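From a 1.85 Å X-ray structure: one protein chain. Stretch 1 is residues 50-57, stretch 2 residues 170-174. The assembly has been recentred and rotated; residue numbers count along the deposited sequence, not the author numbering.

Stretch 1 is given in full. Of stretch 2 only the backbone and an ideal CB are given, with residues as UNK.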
# COMPACT_ATOMS: atom_id res chain seq x y z
N MET A 50 4.92 -21.69 1.85
CA MET A 50 5.28 -20.33 2.19
C MET A 50 6.34 -19.69 1.28
O MET A 50 6.28 -18.44 0.98
CB MET A 50 5.76 -20.28 3.60
CG MET A 50 4.66 -20.73 4.54
SD MET A 50 4.90 -20.28 6.26
CE MET A 50 6.24 -21.44 6.74
N PHE A 51 7.31 -20.51 0.85
CA PHE A 51 8.47 -20.00 0.09
C PHE A 51 9.06 -18.69 0.65
O PHE A 51 9.23 -17.65 -0.09
CB PHE A 51 8.05 -19.82 -1.38
CG PHE A 51 7.80 -21.09 -2.11
CD1 PHE A 51 8.88 -21.96 -2.36
CD2 PHE A 51 6.53 -21.44 -2.59
CE1 PHE A 51 8.67 -23.13 -3.05
CE2 PHE A 51 6.32 -22.63 -3.30
CZ PHE A 51 7.39 -23.47 -3.53
N ARG A 52 9.30 -18.63 1.96
CA ARG A 52 9.94 -17.42 2.55
C ARG A 52 9.16 -16.11 2.30
O ARG A 52 9.72 -15.00 2.32
CB ARG A 52 11.35 -17.28 2.11
CG ARG A 52 12.02 -18.67 2.09
CD ARG A 52 13.46 -18.66 1.61
NE ARG A 52 14.35 -18.16 2.64
CZ ARG A 52 15.60 -17.74 2.44
NH1 ARG A 52 16.16 -17.72 1.23
NH2 ARG A 52 16.28 -17.32 3.48
N GLY A 53 7.85 -16.25 2.13
CA GLY A 53 7.00 -15.06 1.92
C GLY A 53 6.45 -14.95 0.57
O GLY A 53 5.54 -14.15 0.37
N ASN A 54 6.98 -15.75 -0.37
CA ASN A 54 6.46 -15.85 -1.72
C ASN A 54 5.35 -16.93 -1.87
O ASN A 54 5.45 -17.93 -2.66
CB ASN A 54 7.55 -16.07 -2.71
CG ASN A 54 8.54 -14.93 -2.75
OD1 ASN A 54 8.23 -13.84 -3.12
ND2 ASN A 54 9.75 -15.22 -2.39
N PHE A 55 4.29 -16.70 -1.07
CA PHE A 55 3.35 -17.74 -0.77
C PHE A 55 2.76 -18.38 -1.99
O PHE A 55 2.26 -17.71 -2.90
CB PHE A 55 2.18 -17.20 0.07
CG PHE A 55 2.49 -16.94 1.46
CD1 PHE A 55 2.98 -15.71 1.89
CD2 PHE A 55 2.23 -17.92 2.43
CE1 PHE A 55 3.24 -15.46 3.19
CE2 PHE A 55 2.46 -17.66 3.74
CZ PHE A 55 2.98 -16.44 4.17
N SER A 56 2.72 -19.71 -1.96
CA SER A 56 1.85 -20.45 -2.87
C SER A 56 0.68 -20.94 -2.02
O SER A 56 0.88 -21.69 -1.10
CB SER A 56 2.59 -21.65 -3.44
OG SER A 56 1.65 -22.48 -4.06
N ILE A 57 -0.49 -20.46 -2.31
CA ILE A 57 -1.67 -20.71 -1.47
C ILE A 57 -2.79 -21.15 -2.37
O ILE A 57 -3.19 -20.47 -3.26
CB ILE A 57 -2.01 -19.58 -0.46
CG1 ILE A 57 -3.34 -19.88 0.23
CG2 ILE A 57 -1.97 -18.18 -1.07
CD1 ILE A 57 -3.45 -19.20 1.59
N UNK A 170 13.85 -19.73 -8.47
CA UNK A 170 14.44 -19.65 -7.14
C UNK A 170 13.28 -19.24 -6.19
O UNK A 170 12.92 -18.12 -6.07
CB UNK A 170 15.61 -18.66 -7.10
N UNK A 171 12.65 -20.15 -5.51
CA UNK A 171 11.73 -19.77 -4.40
C UNK A 171 10.46 -19.03 -4.77
O UNK A 171 9.94 -18.30 -3.98
CB UNK A 171 12.49 -18.89 -3.41
N UNK A 172 9.96 -19.30 -5.96
CA UNK A 172 8.63 -18.92 -6.37
C UNK A 172 8.51 -17.40 -6.25
O UNK A 172 7.43 -16.87 -5.88
CB UNK A 172 7.57 -19.63 -5.53
N UNK A 173 9.60 -16.69 -6.55
CA UNK A 173 9.67 -15.24 -6.25
C UNK A 173 9.19 -14.29 -7.34
O UNK A 173 9.17 -13.03 -7.09
CB UNK A 173 11.12 -14.87 -5.92
N UNK A 174 8.82 -14.81 -8.49
CA UNK A 174 8.43 -13.96 -9.65
C UNK A 174 7.09 -13.27 -9.34
O UNK A 174 6.87 -12.12 -9.77
CB UNK A 174 8.32 -14.79 -10.93

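Position 170 has phi/psi of -118/97, an extended conformation open to most residues, and its ideal CB finds no atom of stretch 1 within 5.5 Å. Almost any side chain would fit. The deposited residue is Lys-170, whose side chain is out of reach of stretch 1.

Position 171 adopts phi/psi of 67/31, a left-handed conformation that favours glycine, asparagine or aspartate but does not exclude others. CA-to-CB points sideways, with the ideal CB 4.7 Å from Asn-54 ND2 and 5.1 Å from Arg-52 CD. The nearby arginine offers positive charge, so an acidic or polar chain long enough to turn back would suit. The residue is Glu-171, and its end comes nearer than its CB direction suggests. OE1 lies 3.5 Å from Phe-51 CD1, near the ring plane, where the polarised C-H edge can favour a carboxylate oxygen. OE2 makes a long salt bridge with Arg-52 NE at 3.9 Å; that oxygen is modelled too close to a neighbouring atom, so the exact length deserves caution.

Position 172 is again left-handed, at 57/37, and here CA-to-CB points toward stretch 1. The ideal CB sits 3.6 Å from Phe-51 CD2 and 4.0 Å from Asn-54 O, which places an aromatic face beside a carbonyl acceptor. A side chain with an aliphatic first carbon and a donor within short reach would use both; asparagine also agrees with the backbone angles. The residue is Asn-172. Its CB lies 3.8 Å from the centroid of the Phe-51 ring, 20° off the ring normal, a CH-pi contact over one face. With chi1 at -163° (t), the amide reaches the carbonyl, and ND2 donates a hydrogen bond to Asn-54 O at 3.0 Å with an N-H...O angle of 161°.

Position 173 has phi/psi of -90/-4, which most residues tolerate. CA-to-CB points sideways, and the ideal CB is 3.8 Å from Asn-54 ND2, so a small side chain suffices for contact, while a larger one would need to steer past that amide. The residue is Ala-173, whose CB packs 3.7 Å from Asn-54 ND2. Its backbone adds a bridge: one water donates to Ala-173 O at 2.7 Å from the water O and to Asn-54 OD1 at 2.6 Å.

Position 174, at -69/-38, has a CA-to-CB direction pointing away, with no stretch 1 atom within 5.5 Å of the ideal CB. These angles do not demand glycine, and this contact sets no preference; the residue is Gly-174.

Stretch 2 170-174: KENAG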
# COMPACT_ATOMS: atom_id res chain seq x y z
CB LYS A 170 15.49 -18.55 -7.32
CG LYS A 170 16.42 -18.23 -6.19
CD LYS A 170 17.20 -16.94 -6.49
CE LYS A 170 16.41 -15.67 -6.16
NZ LYS A 170 17.24 -14.49 -5.74
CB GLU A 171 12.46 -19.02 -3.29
CG GLU A 171 13.54 -19.87 -2.63
CD GLU A 171 13.14 -20.52 -1.30
OE1 GLU A 171 11.99 -21.00 -1.10
OE2 GLU A 171 14.04 -20.56 -0.43
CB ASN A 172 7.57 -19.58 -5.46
CG ASN A 172 6.23 -19.56 -6.07
OD1 ASN A 172 6.10 -19.86 -7.24
ND2 ASN A 172 5.18 -19.24 -5.30
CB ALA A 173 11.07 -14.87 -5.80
O HOH W 1 9.38 -12.00 -4.58
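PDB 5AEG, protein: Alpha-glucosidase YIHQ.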